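Local atomic coordinates of Oxidored_FMN domain-containing protein ([Pseudomonas] geniculata N1, PDB entry 6L6J), a protein that probably acts as an amine oxidase on 6-hydroxypseudooxynicotine, carrying flavin mononucleotide and a [4Fe-4S] cluster. Residues G108-A113 and H173-L178. Sequence-based numbering, arbitrary orientation.
Sequences GASGPA and HNLSLL. With FMN (flavin mononucleotide), chain B.
Chi1 of Leu177 is -172°, placing CG anti to the backbone N, and Leu175 takes the other common turn, with CG anti to its carbonyl carbon (chi1 -54°); both side chains thereby reach the loop of residues 108-113. Leu177 lies along Gly108, its CD1 3.5 Å and its CB 3.7 Å from Gly108 CA. Gly108 CA and Leu177 CA approach to 3.9 Å, a spacing that a side chain at Gly108 could not share, since its CB would run into Leu177 CA; the positive phi of Gly108 also favours glycine. Further along, Ser110 projects its CB against the turn at 174-175, 3.5 Å from Asn174 O, while Leu175 CD2 comes alongside at 3.8 Å from the same Ser110 CB. Ser110 OG, in the crowded position between its backbone N and carbonyl carbon (chi1 84°), is hydrogen-bonded to His69 NE2 and Ala107 O, so that toward Leu175 it makes packing contact alone. Ser176, at the N-cap of helix 177-182, accepts at OG from Leu178 N at 2.9 Å, and the same OG is hydrogen-bonded to Tyr170 O. At the other end of 173-178, the His173 ring meets the pyrimidine side of the flavin, NE2 lying 3.5 Å from FMN N1. Hydrogen bonds between His173 ND1 and Tyr170 OH and between His173 NE2 and Asp266 OD2 fix the rotation of the imidazole. An alanine at His173 would remove both bonds and the ring beside the flavin, and would probably loosen Tyr170 and Asp266 at this edge of the pocket. The packing joins the loops that follow neighbouring parallel strands 99-105 and 166-171, at the mouth of the FMN-binding TIM barrel of the NADH:flavin oxidoreductase family.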
ATOM      1  N   GLY A 108       8.692   9.503 -19.432  1.00 26.41           N
ATOM      2  CA  GLY A 108       8.769   9.006 -20.818  1.00 26.96           C
ATOM      3  C   GLY A 108       7.422   8.437 -21.277  1.00 27.78           C
ATOM      4  O   GLY A 108       6.437   9.190 -21.316  1.00 25.48           O
ATOM      5  N   ALA A 109       7.381   7.140 -21.587  1.00 27.36           N
ATOM      6  CA  ALA A 109       6.246   6.445 -22.230  1.00 27.25           C
ATOM      7  C   ALA A 109       5.451   5.667 -21.172  1.00 27.30           C
ATOM      8  O   ALA A 109       5.035   4.535 -21.470  1.00 29.01           O
ATOM      9  CB  ALA A 109       6.784   5.543 -23.312  1.00 26.65           C
ATOM     10  N   SER A 110       5.257   6.261 -19.998  1.00 25.91           N
ATOM     11  CA  SER A 110       4.551   5.680 -18.832  1.00 27.63           C
ATOM     12  C   SER A 110       3.357   6.547 -18.415  1.00 29.85           C
ATOM     13  O   SER A 110       2.601   6.105 -17.528  1.00 32.32           O
ATOM     14  CB  SER A 110       5.496   5.545 -17.684  1.00 28.62           C
ATOM     15  OG  SER A 110       5.601   6.773 -16.966  1.00 30.49           O
ATOM     16  N   GLY A 111       3.209   7.744 -18.993  1.00 29.70           N
ATOM     17  CA  GLY A 111       2.114   8.680 -18.680  1.00 28.65           C
ATOM     18  C   GLY A 111       1.642   9.444 -19.918  1.00 27.87           C
ATOM     19  O   GLY A 111       2.391   9.570 -20.894  1.00 23.89           O
ATOM     20  N   PRO A 112       0.402  10.001 -19.892  1.00 27.40           N
ATOM     21  CA  PRO A 112      -0.188  10.646 -21.062  1.00 26.30           C
ATOM     22  C   PRO A 112       0.065  12.157 -21.182  1.00 25.42           C
ATOM     23  O   PRO A 112      -0.322  12.709 -22.178  1.00 25.00           O
ATOM     24  CB  PRO A 112      -1.670  10.353 -20.784  1.00 27.80           C
ATOM     25  CG  PRO A 112      -1.805  10.587 -19.304  1.00 27.13           C
ATOM     26  CD  PRO A 112      -0.515  10.040 -18.731  1.00 27.08           C
ATOM     27  N   ALA A 113       0.713  12.777 -20.184  1.00 26.38           N
ATOM     28  CA  ALA A 113       1.139  14.196 -20.220  1.00 24.31           C
ATOM     29  C   ALA A 113      -0.088  15.095 -20.369  1.00 25.03           C
ATOM     30  O   ALA A 113      -0.025  16.075 -21.176  1.00 28.71           O
ATOM     31  CB  ALA A 113       2.098  14.386 -21.379  1.00 24.45           C
ATOM     32  N   HIS A 173      10.877   1.372 -12.056  1.00 37.02           N
ATOM     33  CA  HIS A 173       9.409   1.103 -12.098  1.00 38.48           C
ATOM     34  C   HIS A 173       8.827   1.001 -13.527  1.00 40.10           C
ATOM     35  O   HIS A 173       7.575   0.922 -13.629  1.00 38.76           O
ATOM     36  CB  HIS A 173       8.690   2.193 -11.295  1.00 38.33           C
ATOM     37  CG  HIS A 173       8.973   2.079  -9.841  1.00 39.55           C
ATOM     38  ND1 HIS A 173       9.823   2.938  -9.194  1.00 36.86           N
ATOM     39  CD2 HIS A 173       8.544   1.178  -8.924  1.00 41.67           C
ATOM     40  CE1 HIS A 173       9.898   2.577  -7.924  1.00 42.90           C
ATOM     41  NE2 HIS A 173       9.122   1.496  -7.732  1.00 40.95           N
ATOM     42  N   ASN A 174       9.652   1.015 -14.585  1.00 35.02           N
ATOM     43  CA  ASN A 174       9.172   1.294 -15.961  1.00 33.75           C
ATOM     44  C   ASN A 174       8.343   2.604 -15.985  1.00 33.51           C
ATOM     45  O   ASN A 174       7.413   2.713 -16.817  1.00 31.98           O
ATOM     46  CB  ASN A 174       8.355   0.118 -16.482  1.00 33.50           C
ATOM     47  CG  ASN A 174       8.069   0.241 -17.960  1.00 37.12           C
ATOM     48  OD1 ASN A 174       8.846   0.893 -18.674  1.00 44.70           O
ATOM     49  ND2 ASN A 174       6.963  -0.341 -18.418  1.00 33.02           N
ATOM     50  N   LEU A 175       8.680   3.577 -15.127  1.00 31.47           N
ATOM     51  CA  LEU A 175       8.082   4.941 -15.110  1.00 30.66           C
ATOM     52  C   LEU A 175       9.152   6.000 -15.409  1.00 29.31           C
ATOM     53  O   LEU A 175       9.049   7.095 -14.852  1.00 29.80           O
ATOM     54  CB  LEU A 175       7.432   5.192 -13.745  1.00 30.10           C
ATOM     55  CG  LEU A 175       6.420   4.141 -13.284  1.00 30.42           C
ATOM     56  CD1 LEU A 175       5.945   4.440 -11.872  1.00 27.36           C
ATOM     57  CD2 LEU A 175       5.228   4.054 -14.242  1.00 30.16           C
ATOM     58  N   SER A 176      10.112   5.708 -16.291  1.00 29.36           N
ATOM     59  CA  SER A 176      11.244   6.618 -16.610  1.00 28.39           C
ATOM     60  C   SER A 176      11.626   6.520 -18.087  1.00 26.48           C
ATOM     61  O   SER A 176      11.801   5.393 -18.594  1.00 27.62           O
ATOM     62  CB  SER A 176      12.445   6.321 -15.744  1.00 28.06           C
ATOM     63  OG  SER A 176      13.621   6.865 -16.334  1.00 28.54           O
ATOM     64  N   LEU A 177      11.810   7.673 -18.721  1.00 25.24           N
ATOM     65  CA  LEU A 177      12.360   7.806 -20.099  1.00 26.04           C
ATOM     66  C   LEU A 177      13.744   7.144 -20.173  1.00 28.57           C
ATOM     67  O   LEU A 177      14.096   6.634 -21.247  1.00 31.38           O
ATOM     68  CB  LEU A 177      12.458   9.292 -20.464  1.00 24.74           C
ATOM     69  CG  LEU A 177      12.834   9.590 -21.917  1.00 23.98           C
ATOM     70  CD1 LEU A 177      11.671   9.289 -22.831  1.00 23.88           C
ATOM     71  CD2 LEU A 177      13.278  11.038 -22.088  1.00 24.26           C
ATOM     72  N   LEU A 178      14.498   7.129 -19.070  1.00 29.16           N
ATOM     73  CA  LEU A 178      15.876   6.575 -19.031  1.00 28.18           C
ATOM     74  C   LEU A 178      15.786   5.052 -19.145  1.00 26.89           C
ATOM     75  O   LEU A 178      16.560   4.488 -19.920  1.00 27.76           O
ATOM     76  CB  LEU A 178      16.586   7.020 -17.746  1.00 29.22           C
ATOM     77  CG  LEU A 178      16.648   8.530 -17.485  1.00 30.58           C
ATOM     78  CD1 LEU A 178      17.375   8.812 -16.183  1.00 31.68           C
ATOM     79  CD2 LEU A 178      17.332   9.292 -18.619  1.00 30.62           C
TER
HETATM   80  N1  FMN B 701       8.575   4.386  -5.819  1.00 30.60           N
HETATM   81  C2  FMN B 701       9.051   5.408  -6.599  1.00 31.69           C
HETATM   82  O2  FMN B 701      10.185   5.285  -7.072  1.00 34.56           O
HETATM   83  N3  FMN B 701       8.392   6.546  -6.857  1.00 29.69           N
HETATM   84  C4  FMN B 701       7.167   6.760  -6.348  1.00 28.54           C
HETATM   85  O4  FMN B 701       6.561   7.803  -6.589  1.00 23.32           O
HETATM   86  C4A FMN B 701       6.548   5.696  -5.509  1.00 29.52           C
HETATM   87  N5  FMN B 701       5.314   5.847  -4.971  1.00 29.28           N
HETATM   88  C5A FMN B 701       4.830   4.884  -4.153  1.00 30.51           C
HETATM   89  C6  FMN B 701       3.595   5.067  -3.536  1.00 28.75           C
HETATM   90  C7  FMN B 701       3.117   4.088  -2.687  1.00 27.65           C
HETATM   91  C7M FMN B 701       1.775   4.270  -2.091  1.00 29.78           C
HETATM   92  C8  FMN B 701       3.905   2.883  -2.402  1.00 28.42           C
HETATM   93  C8M FMN B 701       3.388   1.791  -1.512  1.00 33.08           C
HETATM   94  C9  FMN B 701       5.123   2.688  -2.997  1.00 27.87           C
HETATM   95  C9A FMN B 701       5.637   3.646  -3.860  1.00 28.46           C
HETATM   96  N10 FMN B 701       6.903   3.488  -4.441  1.00 28.02           N
HETATM   97  C10 FMN B 701       7.365   4.491  -5.257  1.00 27.22           C
HETATM   98  C1' FMN B 701       7.762   2.287  -4.193  1.00 29.24           C
HETATM   99  C2' FMN B 701       8.494   2.416  -2.871  1.00 26.33           C
HETATM  100  O2' FMN B 701       9.417   3.481  -3.013  1.00 25.77           O
HETATM  101  C3' FMN B 701       9.243   1.174  -2.494  1.00 27.04           C
HETATM  102  O3' FMN B 701      10.281   0.955  -3.450  1.00 29.14           O
HETATM  103  C4' FMN B 701       8.375  -0.079  -2.394  1.00 26.57           C
HETATM  104  O4' FMN B 701       7.141   0.222  -1.701  1.00 27.59           O
HETATM  105  C5' FMN B 701       9.124  -1.219  -1.718  1.00 22.79           C
HETATM  106  O5' FMN B 701       9.452  -0.814  -0.400  1.00 24.04           O
HETATM  107  P   FMN B 701       8.489  -1.201   0.843  1.00 25.80           P
HETATM  108  O1P FMN B 701       8.506  -2.711   0.925  1.00 23.09           O
HETATM  109  O2P FMN B 701       9.157  -0.506   1.988  1.00 26.19           O
HETATM  110  O3P FMN B 701       7.129  -0.627   0.492  1.00 25.32           O